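Local coordinates for probable disease resistance protein At5g66900 (PDB 7L7W) that probably works as a helper immune receptor in plant disease resistance, its RPW8-like N-terminal domain being linked to calcium-permeable cation channels, at residues K22-K25 and V26-E30; C115-L119 and Q120-H124; K38-S41 and K42-S46. The protein carries 2 engineered substitutions. All coordinates share one frame; numbering follows the deposited sequence. Where two conformers were deposited one is given.

Interaction 1: K22-K25 and V26-E30; sequences KLLK and VVIDE
Leu-24 and Ile-28 meet one turn apart on helix 20-32, and theirs is the apolar side-chain contact between 22-25 and 26-30. Leu-24 CG lies 4.2 Å from Ile-28 CD1, the two chains passing at a slant. Ile-28 holds CG1 beside its own backbone N (chi1 -64°), which turns this branch back toward the preceding turn and brings CD1 to the leucine. Both are buried: Leu-24 rests on Met-48 and Leu-51 of helix 38-60, and Ile-28 also meets Met-48.

The backbone bonds follow the i to i+4 pattern. Val-26 N donates to Lys-22 O at 3.1 Å and Ile-28 N to Leu-24 O at 3.0 Å. Asp-29 N reaches Lys-25 O at 2.9 Å with an N-H...O angle of 166°, whereas the bond from Val-27 N to Leu-23 O is weak.

The charged pair is looser. A bend at chi2 (92°) carries the Lys-25 chain past the carboxylate of Asp-29. Lys-25 NZ stops 4.4 Å from Asp-29 OD1, too far for a salt bridge, and this holds for one of two conformers of the aspartate, so the pairing is doubtful. The ammonium group also makes a cation-pi contact with Phe-52, and the lysine side chain passes about 3 Å from a bound nickel ion at its nearest atom.

On the face turned to helix 70-88, Leu-23 touches Ile-79 and Glu-80, and Val-27 touches Asp-83; Glu-80 and Asp-83 are the two residues of the nickel site. The result is an amphipathic helix of a four-helix bundle, the fold of this RPW8-like domain.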
ATOM      1  N   LYS A  22     -20.762 -23.317 -12.342  1.00 69.09           N
ATOM      2  CA  LYS A  22     -19.679 -23.965 -11.605  1.00 70.57           C
ATOM      3  C   LYS A  22     -18.418 -23.098 -11.613  1.00 75.52           C
ATOM      4  O   LYS A  22     -17.806 -22.821 -10.558  1.00 74.88           O
ATOM      5  CB  LYS A  22     -19.425 -25.343 -12.221  1.00 69.61           C
ATOM      6  CG  LYS A  22     -18.045 -25.910 -12.011  1.00 81.49           C
ATOM      7  CD  LYS A  22     -17.802 -27.126 -12.898  1.00 77.61           C
ATOM      8  CE  LYS A  22     -18.310 -28.396 -12.243  1.00 88.99           C
ATOM      9  NZ  LYS A  22     -17.242 -29.439 -12.167  1.00 98.75           N
ATOM     10  N   LEU A  23     -18.031 -22.642 -12.805  1.00 67.70           N
ATOM     11  CA  LEU A  23     -16.901 -21.740 -12.938  1.00 72.51           C
ATOM     12  C   LEU A  23     -17.140 -20.410 -12.228  1.00 72.00           C
ATOM     13  O   LEU A  23     -16.181 -19.765 -11.802  1.00 69.17           O
ATOM     14  CB  LEU A  23     -16.590 -21.539 -14.419  1.00 67.15           C
ATOM     15  CG  LEU A  23     -15.613 -20.433 -14.800  1.00 80.45           C
ATOM     16  CD1 LEU A  23     -14.203 -20.981 -14.734  1.00 87.57           C
ATOM     17  CD2 LEU A  23     -15.902 -19.939 -16.225  1.00 80.31           C
ATOM     18  N   LEU A  24     -18.394 -19.991 -12.060  1.00 67.11           N
ATOM     19  CA  LEU A  24     -18.620 -18.756 -11.315  1.00 61.93           C
ATOM     20  C   LEU A  24     -18.539 -18.976  -9.805  1.00 68.56           C
ATOM     21  O   LEU A  24     -18.051 -18.105  -9.073  1.00 70.37           O
ATOM     22  CB  LEU A  24     -19.971 -18.150 -11.687  1.00 61.53           C
ATOM     23  CG  LEU A  24     -20.188 -16.771 -11.062  1.00 64.49           C
ATOM     24  CD1 LEU A  24     -19.039 -15.793 -11.428  1.00 66.99           C
ATOM     25  CD2 LEU A  24     -21.534 -16.227 -11.495  1.00 61.76           C
ATOM     26  N   LYS A  25     -19.025 -20.120  -9.314  1.00 64.80           N
ATOM     27  CA  LYS A  25     -18.938 -20.389  -7.889  1.00 67.94           C
ATOM     28  C   LYS A  25     -17.488 -20.499  -7.446  1.00 72.85           C
ATOM     29  O   LYS A  25     -17.141 -20.081  -6.327  1.00 71.60           O
ATOM     30  CB  LYS A  25     -19.706 -21.667  -7.539  1.00 73.07           C
ATOM     31  CG  LYS A  25     -19.822 -21.950  -6.031  1.00 81.54           C
ATOM     32  CD  LYS A  25     -21.103 -21.365  -5.435  1.00 86.67           C
ATOM     33  CE  LYS A  25     -20.923 -21.019  -3.964  1.00 83.04           C
ATOM     34  NZ  LYS A  25     -22.033 -20.134  -3.517  1.00 93.29           N
ATOM     35  N   VAL A  26     -16.624 -21.047  -8.308  1.00 63.83           N
ATOM     36  CA  VAL A  26     -15.208 -21.103  -7.946  1.00 64.88           C
ATOM     37  C   VAL A  26     -14.660 -19.695  -7.734  1.00 71.23           C
ATOM     38  O   VAL A  26     -13.978 -19.408  -6.737  1.00 68.73           O
ATOM     39  CB  VAL A  26     -14.392 -21.851  -9.013  1.00 64.98           C
ATOM     40  CG1 VAL A  26     -12.902 -21.629  -8.756  1.00 65.34           C
ATOM     41  CG2 VAL A  26     -14.726 -23.327  -9.012  1.00 62.61           C
ATOM     42  N   VAL A  27     -14.959 -18.795  -8.674  1.00 61.46           N
ATOM     43  CA  VAL A  27     -14.430 -17.438  -8.612  1.00 66.26           C
ATOM     44  C   VAL A  27     -14.979 -16.708  -7.386  1.00 66.47           C
ATOM     45  O   VAL A  27     -14.270 -15.910  -6.752  1.00 58.13           O
ATOM     46  CB  VAL A  27     -14.738 -16.702  -9.934  1.00 62.27           C
ATOM     47  CG1 VAL A  27     -14.242 -15.251  -9.907  1.00 59.86           C
ATOM     48  CG2 VAL A  27     -14.093 -17.441 -11.108  1.00 57.90           C
ATOM     49  N   ILE A  28     -16.233 -16.994  -7.013  1.00 64.08           N
ATOM     50  CA  ILE A  28     -16.796 -16.364  -5.822  1.00 61.93           C
ATOM     51  C   ILE A  28     -16.077 -16.857  -4.579  1.00 69.11           C
ATOM     52  O   ILE A  28     -15.648 -16.058  -3.729  1.00 62.59           O
ATOM     53  CB  ILE A  28     -18.308 -16.612  -5.722  1.00 60.35           C
ATOM     54  CG1 ILE A  28     -19.032 -15.960  -6.887  1.00 67.52           C
ATOM     55  CG2 ILE A  28     -18.855 -16.000  -4.443  1.00 58.84           C
ATOM     56  CD1 ILE A  28     -20.512 -16.345  -6.940  1.00 69.78           C
ATOM     57  N   ASP A  29     -15.907 -18.174  -4.451  0.75 68.04           N
ATOM     58  CA  ASP A  29     -15.289 -18.714  -3.248  0.75 66.11           C
ATOM     59  C   ASP A  29     -13.844 -18.268  -3.114  0.75 65.74           C
ATOM     60  O   ASP A  29     -13.341 -18.135  -1.991  0.75 66.78           O
ATOM     61  CB  ASP A  29     -15.382 -20.238  -3.246  0.75 68.58           C
ATOM     62  CG  ASP A  29     -16.818 -20.732  -3.314  0.75 70.63           C
ATOM     63  OD1 ASP A  29     -17.702 -20.094  -2.689  0.75 66.60           O
ATOM     64  OD2 ASP A  29     -17.056 -21.745  -4.013  0.75 67.88           O
ATOM     65  N   GLU A  30     -13.164 -18.029  -4.238  1.00 65.38           N
ATOM     66  CA  GLU A  30     -11.801 -17.512  -4.176  1.00 63.29           C
ATOM     67  C   GLU A  30     -11.778 -16.027  -3.837  1.00 60.78           C
ATOM     68  O   GLU A  30     -10.894 -15.579  -3.104  1.00 57.35           O
ATOM     69  CB  GLU A  30     -11.049 -17.755  -5.488  1.00 64.89           C
ATOM     70  CG  GLU A  30     -10.677 -19.203  -5.758  1.00 71.19           C
ATOM     71  CD  GLU A  30      -9.816 -19.840  -4.678  1.00 84.16           C
ATOM     72  OE1 GLU A  30      -9.124 -19.115  -3.908  1.00 88.71           O
ATOM     73  OE2 GLU A  30      -9.850 -21.089  -4.591  1.00 90.74           O
TER

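Interaction 2: C115-L119 and Q120-H124; sequences CQIDL and QLLQH
Asp-118 OD2 is shared by two backbone amides of the first turn of helix 119-127, Gln-120 N at 3.2 Å and Leu-121 N at 3.4 Å. Both bonds are weak, yet together they make Asp-118 the N-cap of the helix, and its negative charge probably suits the helix dipole there. The bond from Leu-121 N is the straighter, at 164° against 121° from Gln-120 N. CG stands anti to the aspartate's own N (chi1 -175°), which swings the carboxylate forward over these amides and sets OD1 against the aliphatic chain of Leu-121.

The helix proper starts with two backbone bonds: Leu-122 N to Asp-118 O at 3.1 Å and Gln-123 N to Leu-119 O at 3.0 Å.

On the inner side, Ile-117, just before the cap, meets Leu-122 in a hydrophobic staple, Ile-117 CD1 lying 4.4 Å from Leu-122 CD1. Ile-117 also touches Leu-54 of helix 38-60, and Leu-122 reaches Leu-72 of helix 70-88, so the staple pair, not the capping carboxylate, packs this last short helix against the bundle. Leu-119, which packs on Ile-58, crosses Leu-122 at an angle, its CD2 3.8 Å from Leu-122 CD2.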
ATOM      1  N   CYS A 115     -26.246  -9.035 -16.812  1.00 76.97           N
ATOM      2  CA  CYS A 115     -27.445  -9.445 -16.092  1.00 78.69           C
ATOM      3  C   CYS A 115     -28.726  -8.845 -16.668  1.00 77.41           C
ATOM      4  O   CYS A 115     -29.800  -9.122 -16.128  1.00 76.81           O
ATOM      5  CB  CYS A 115     -27.310  -9.071 -14.619  1.00 79.12           C
ATOM      6  SG  CYS A 115     -26.074 -10.050 -13.712  1.00 88.07           S
ATOM      7  N   GLN A 116     -28.639  -8.031 -17.727  1.00 78.80           N
ATOM      8  CA  GLN A 116     -29.803  -7.564 -18.474  1.00 81.37           C
ATOM      9  C   GLN A 116     -30.031  -8.377 -19.750  1.00 78.88           C
ATOM     10  O   GLN A 116     -30.659  -7.889 -20.699  1.00 72.30           O
ATOM     11  CB  GLN A 116     -29.661  -6.078 -18.824  1.00 83.44           C
ATOM     12  CG  GLN A 116     -29.081  -5.198 -17.719  1.00 89.05           C
ATOM     13  CD  GLN A 116     -29.942  -5.180 -16.462  1.00 91.24           C
ATOM     14  OE1 GLN A 116     -31.173  -5.090 -16.542  1.00 99.36           O
ATOM     15  NE2 GLN A 116     -29.298  -5.249 -15.293  1.00 84.61           N
ATOM     16  N   ILE A 117     -29.513  -9.590 -19.801  1.00 71.70           N
ATOM     17  CA  ILE A 117     -29.645 -10.417 -20.986  1.00 71.11           C
ATOM     18  C   ILE A 117     -31.079 -10.931 -21.077  1.00 81.51           C
ATOM     19  O   ILE A 117     -31.687 -11.322 -20.073  1.00 79.19           O
ATOM     20  CB  ILE A 117     -28.615 -11.560 -20.940  1.00 74.15           C
ATOM     21  CG1 ILE A 117     -28.625 -12.364 -22.246  1.00 77.75           C
ATOM     22  CG2 ILE A 117     -28.820 -12.439 -19.709  1.00 67.81           C
ATOM     23  CD1 ILE A 117     -27.582 -11.907 -23.232  1.00 80.88           C
ATOM     24  N   ASP A 118     -31.638 -10.898 -22.288  1.00 89.25           N
ATOM     25  CA  ASP A 118     -32.969 -11.444 -22.570  1.00 85.50           C
ATOM     26  C   ASP A 118     -32.809 -12.899 -22.995  1.00 80.69           C
ATOM     27  O   ASP A 118     -32.515 -13.190 -24.159  1.00 76.32           O
ATOM     28  CB  ASP A 118     -33.664 -10.624 -23.654  1.00 82.73           C
ATOM     29  CG  ASP A 118     -35.105 -11.075 -23.910  1.00 95.70           C
ATOM     30  OD1 ASP A 118     -35.793 -10.404 -24.717  1.00 94.46           O
ATOM     31  OD2 ASP A 118     -35.551 -12.089 -23.312  1.00 96.75           O
ATOM     32  N   LEU A 119     -33.006 -13.824 -22.052  1.00 74.11           N
ATOM     33  CA  LEU A 119     -32.789 -15.233 -22.360  1.00 78.19           C
ATOM     34  C   LEU A 119     -33.779 -15.738 -23.399  1.00 76.61           C
ATOM     35  O   LEU A 119     -33.433 -16.587 -24.233  1.00 79.01           O
ATOM     36  CB  LEU A 119     -32.884 -16.073 -21.089  1.00 79.43           C
ATOM     37  CG  LEU A 119     -31.609 -16.213 -20.270  1.00 71.06           C
ATOM     38  CD1 LEU A 119     -31.822 -17.219 -19.158  1.00 71.63           C
ATOM     39  CD2 LEU A 119     -30.460 -16.633 -21.161  1.00 73.24           C
ATOM     40  N   GLN A 120     -35.022 -15.243 -23.354  1.00 76.68           N
ATOM     41  CA  GLN A 120     -36.024 -15.714 -24.306  1.00 83.85           C
ATOM     42  C   GLN A 120     -35.619 -15.369 -25.732  1.00 80.55           C
ATOM     43  O   GLN A 120     -35.742 -16.201 -26.636  1.00 77.00           O
ATOM     44  CB  GLN A 120     -37.404 -15.134 -23.981  1.00 86.32           C
ATOM     45  CG  GLN A 120     -38.563 -16.033 -24.416  1.00 93.07           C
ATOM     46  CD  GLN A 120     -39.754 -15.256 -24.983  1.00 97.11           C
ATOM     47  OE1 GLN A 120     -39.799 -14.022 -24.908  1.00 92.49           O
ATOM     48  NE2 GLN A 120     -40.724 -15.981 -25.565  1.00 82.06           N
ATOM     49  N   LEU A 121     -35.093 -14.157 -25.943  1.00 79.70           N
ATOM     50  CA  LEU A 121     -34.607 -13.796 -27.270  1.00 74.41           C
ATOM     51  C   LEU A 121     -33.389 -14.612 -27.655  1.00 68.46           C
ATOM     52  O   LEU A 121     -33.189 -14.909 -28.838  1.00 75.00           O
ATOM     53  CB  LEU A 121     -34.285 -12.310 -27.333  1.00 72.38           C
ATOM     54  CG  LEU A 121     -35.343 -11.491 -28.068  1.00 85.87           C
ATOM     55  CD1 LEU A 121     -35.328 -11.790 -29.586  1.00 77.03           C
ATOM     56  CD2 LEU A 121     -36.720 -11.743 -27.461  1.00 86.36           C
ATOM     57  N   LEU A 122     -32.590 -15.012 -26.671  1.00 72.57           N
ATOM     58  CA  LEU A 122     -31.420 -15.842 -26.935  1.00 76.06           C
ATOM     59  C   LEU A 122     -31.832 -17.194 -27.498  1.00 70.66           C
ATOM     60  O   LEU A 122     -31.413 -17.584 -28.600  1.00 71.51           O
ATOM     61  CB  LEU A 122     -30.616 -16.021 -25.648  1.00 69.94           C
ATOM     62  CG  LEU A 122     -29.107 -16.077 -25.803  1.00 66.21           C
ATOM     63  CD1 LEU A 122     -28.610 -14.770 -26.395  1.00 65.65           C
ATOM     64  CD2 LEU A 122     -28.477 -16.364 -24.443  1.00 75.23           C
ATOM     65  N   GLN A 123     -32.670 -17.925 -26.752  1.00 74.14           N
ATOM     66  CA  GLN A 123     -33.101 -19.230 -27.242  1.00 80.98           C
ATOM     67  C   GLN A 123     -33.979 -19.095 -28.482  1.00 77.65           C
ATOM     68  O   GLN A 123     -33.961 -19.982 -29.341  1.00 78.45           O
ATOM     69  CB  GLN A 123     -33.799 -20.022 -26.129  1.00 79.70           C
ATOM     70  CG  GLN A 123     -35.294 -19.870 -26.005  1.00 76.81           C
ATOM     71  CD  GLN A 123     -35.903 -21.037 -25.238  1.00 89.99           C
ATOM     72  OE1 GLN A 123     -35.973 -22.153 -25.748  1.00100.10           O
ATOM     73  NE2 GLN A 123     -36.312 -20.790 -23.996  1.00 86.02           N
ATOM     74  N   HIS A 124     -34.702 -17.979 -28.631  1.00 71.17           N
ATOM     75  CA  HIS A 124     -35.430 -17.743 -29.870  1.00 73.90           C
ATOM     76  C   HIS A 124     -34.479 -17.701 -31.052  1.00 75.69           C
ATOM     77  O   HIS A 124     -34.651 -18.444 -32.027  1.00 72.42           O
ATOM     78  CB  HIS A 124     -36.229 -16.442 -29.789  1.00 73.59           C
ATOM     79  CG  HIS A 124     -36.756 -15.979 -31.115  1.00 77.62           C
ATOM     80  ND1 HIS A 124     -37.788 -16.618 -31.771  1.00 76.88           N
ATOM     81  CD2 HIS A 124     -36.380 -14.951 -31.915  1.00 71.94           C
ATOM     82  CE1 HIS A 124     -38.027 -16.000 -32.916  1.00 73.34           C
ATOM     83  NE2 HIS A 124     -37.189 -14.981 -33.025  1.00 71.27           N
TER

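Interaction 3: K38-S41 and K42-S46; sequences KPLS and KDLVS
Leu-40 and Leu-44 form the packed side of the widened, pi-type start of helix 38-60 in the four-helix bundle. They lie side by side and point the same way, with Leu-40 CD2 3.8 Å from Leu-44 CD2. Tyr-100 and Asn-108 of helix 97-114 close over them, while Val-45 faces helix 20-32 at Ala-31 and Lys-32.

The widening shows in three successive i to i+5 bonds. Asp-43 N donates to Lys-38 O at 3.0 Å, and the same oxygen takes Lys-42 N at 2.9 Å. Next, Leu-44 N approaches Pro-39 O from above the carbonyl plane, and Val-45 N meets Leu-40 O almost head-on, the C=O...N angle being 173°.

The outer side is polar and more open. Ser-41 OG ties the first turn to the preceding loop: it lies within hydrogen-bonding range of the carbonyls of Phe-34, Lys-35 and Phe-37, which its single proton can only share or choose between. Lys-38 NZ also turns to Lys-35 O. Lys-42, bent at chi3 (40°), turns its tip toward the neighbouring carboxylate, so that NZ forms a salt bridge with Asp-43 OD1 at 3.3 Å.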
ATOM      1  N   LYS A  38     -11.890  -4.763  -0.188  1.00 60.29           N
ATOM      2  CA  LYS A  38     -13.331  -4.714  -0.410  1.00 60.35           C
ATOM      3  C   LYS A  38     -13.752  -4.748  -1.877  1.00 65.45           C
ATOM      4  O   LYS A  38     -14.793  -5.350  -2.174  1.00 63.57           O
ATOM      5  CB  LYS A  38     -13.929  -3.481   0.265  1.00 63.90           C
ATOM      6  CG  LYS A  38     -13.789  -3.497   1.792  1.00 66.60           C
ATOM      7  CD  LYS A  38     -13.999  -4.884   2.363  1.00 61.30           C
ATOM      8  CE  LYS A  38     -14.128  -4.840   3.875  1.00 60.36           C
ATOM      9  NZ  LYS A  38     -14.661  -6.137   4.421  1.00 78.16           N
ATOM     10  N   PRO A  39     -13.023  -4.115  -2.818  1.00 64.76           N
ATOM     11  CA  PRO A  39     -13.406  -4.260  -4.239  1.00 54.25           C
ATOM     12  C   PRO A  39     -13.557  -5.705  -4.668  1.00 56.64           C
ATOM     13  O   PRO A  39     -14.378  -6.009  -5.543  1.00 57.51           O
ATOM     14  CB  PRO A  39     -12.257  -3.572  -4.990  1.00 60.04           C
ATOM     15  CG  PRO A  39     -11.764  -2.531  -4.029  1.00 58.75           C
ATOM     16  CD  PRO A  39     -11.909  -3.156  -2.655  1.00 56.04           C
ATOM     17  N   LEU A  40     -12.801  -6.617  -4.063  1.00 56.42           N
ATOM     18  CA  LEU A  40     -12.994  -8.030  -4.346  1.00 56.01           C
ATOM     19  C   LEU A  40     -14.125  -8.618  -3.502  1.00 63.55           C
ATOM     20  O   LEU A  40     -15.156  -9.037  -4.039  1.00 63.32           O
ATOM     21  CB  LEU A  40     -11.687  -8.794  -4.113  1.00 51.14           C
ATOM     22  CG  LEU A  40     -10.747  -8.882  -5.320  1.00 60.92           C
ATOM     23  CD1 LEU A  40      -9.558  -9.770  -5.004  1.00 58.56           C
ATOM     24  CD2 LEU A  40     -11.479  -9.394  -6.572  1.00 59.94           C
ATOM     25  N   SER A  41     -13.958  -8.630  -2.173  1.00 63.94           N
ATOM     26  CA  SER A  41     -14.787  -9.457  -1.296  1.00 59.39           C
ATOM     27  C   SER A  41     -16.156  -8.858  -1.003  1.00 58.16           C
ATOM     28  O   SER A  41     -17.052  -9.583  -0.551  1.00 63.74           O
ATOM     29  CB  SER A  41     -14.062  -9.713   0.024  1.00 55.39           C
ATOM     30  OG  SER A  41     -13.814  -8.486   0.704  1.00 62.49           O
ATOM     31  N   LYS A  42     -16.344  -7.565  -1.237  1.00 58.30           N
ATOM     32  CA  LYS A  42     -17.669  -6.981  -1.102  1.00 60.02           C
ATOM     33  C   LYS A  42     -18.235  -6.717  -2.497  1.00 68.97           C
ATOM     34  O   LYS A  42     -19.210  -7.358  -2.907  1.00 73.37           O
ATOM     35  CB  LYS A  42     -17.614  -5.700  -0.262  1.00 59.91           C
ATOM     36  CG  LYS A  42     -18.865  -5.390   0.558  1.00 68.77           C
ATOM     37  CD  LYS A  42     -18.980  -3.878   0.826  1.00 70.95           C
ATOM     38  CE  LYS A  42     -18.580  -3.093  -0.427  1.00 80.65           C
ATOM     39  NZ  LYS A  42     -18.956  -1.639  -0.458  1.00 92.91           N
ATOM     40  N   ASP A  43     -17.596  -5.818  -3.253  1.00 62.31           N
ATOM     41  CA  ASP A  43     -18.186  -5.313  -4.493  1.00 68.38           C
ATOM     42  C   ASP A  43     -18.273  -6.397  -5.570  1.00 70.51           C
ATOM     43  O   ASP A  43     -19.347  -6.634  -6.153  1.00 73.76           O
ATOM     44  CB  ASP A  43     -17.384  -4.114  -4.988  1.00 59.10           C
ATOM     45  CG  ASP A  43     -17.402  -2.967  -3.999  1.00 80.08           C
ATOM     46  OD1 ASP A  43     -18.507  -2.632  -3.522  1.00 88.52           O
ATOM     47  OD2 ASP A  43     -16.319  -2.416  -3.672  1.00 88.32           O
ATOM     48  N   LEU A  44     -17.158  -7.075  -5.840  1.00 63.88           N
ATOM     49  CA  LEU A  44     -17.175  -8.049  -6.918  1.00 57.43           C
ATOM     50  C   LEU A  44     -17.993  -9.281  -6.542  1.00 66.40           C
ATOM     51  O   LEU A  44     -18.732  -9.803  -7.386  1.00 68.93           O
ATOM     52  CB  LEU A  44     -15.753  -8.431  -7.332  1.00 52.83           C
ATOM     53  CG  LEU A  44     -15.723  -9.210  -8.658  1.00 59.57           C
ATOM     54  CD1 LEU A  44     -16.107  -8.377  -9.920  1.00 53.38           C
ATOM     55  CD2 LEU A  44     -14.421  -9.968  -8.867  1.00 46.07           C
ATOM     56  N   VAL A  45     -17.914  -9.759  -5.290  1.00 59.59           N
ATOM     57  CA  VAL A  45     -18.715 -10.945  -5.000  1.00 65.82           C
ATOM     58  C   VAL A  45     -20.192 -10.581  -4.925  1.00 70.92           C
ATOM     59  O   VAL A  45     -21.046 -11.419  -5.229  1.00 70.49           O
ATOM     60  CB  VAL A  45     -18.280 -11.704  -3.731  1.00 59.81           C
ATOM     61  CG1 VAL A  45     -16.775 -11.819  -3.647  1.00 56.67           C
ATOM     62  CG2 VAL A  45     -18.906 -11.115  -2.505  1.00 66.33           C
ATOM     63  N   SER A  46     -20.535  -9.337  -4.584  1.00 63.80           N
ATOM     64  CA  SER A  46     -21.949  -8.978  -4.626  1.00 59.31           C
ATOM     65  C   SER A  46     -22.467  -9.021  -6.060  1.00 64.53           C
ATOM     66  O   SER A  46     -23.539  -9.590  -6.335  1.00 70.01           O
ATOM     67  CB  SER A  46     -22.184  -7.599  -4.020  1.00 60.45           C
ATOM     68  OG  SER A  46     -22.275  -6.629  -5.049  1.00 76.26           O
TER

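All three contacts are local, but they sit at different places in the bundle. Interactions 1 and 3 are partly buried and belong to consecutive helices, 20-32 and 38-60. Interaction 2 lies at the surface, across the chain's centre from both. Each has an apolar side against neighbouring helices. Their backbones differ: 22-30 makes up most of a short helix with i to i+4 bonds, one of them weak, 38-46 is the widened start of its helix, and 115-124 passes from loop to helix through a side-chain cap. Charge contributes a salt bridge between neighbouring residues on the outer side of interaction 3, a doubtful pair in interaction 1, and a capping carboxylate in interaction 2.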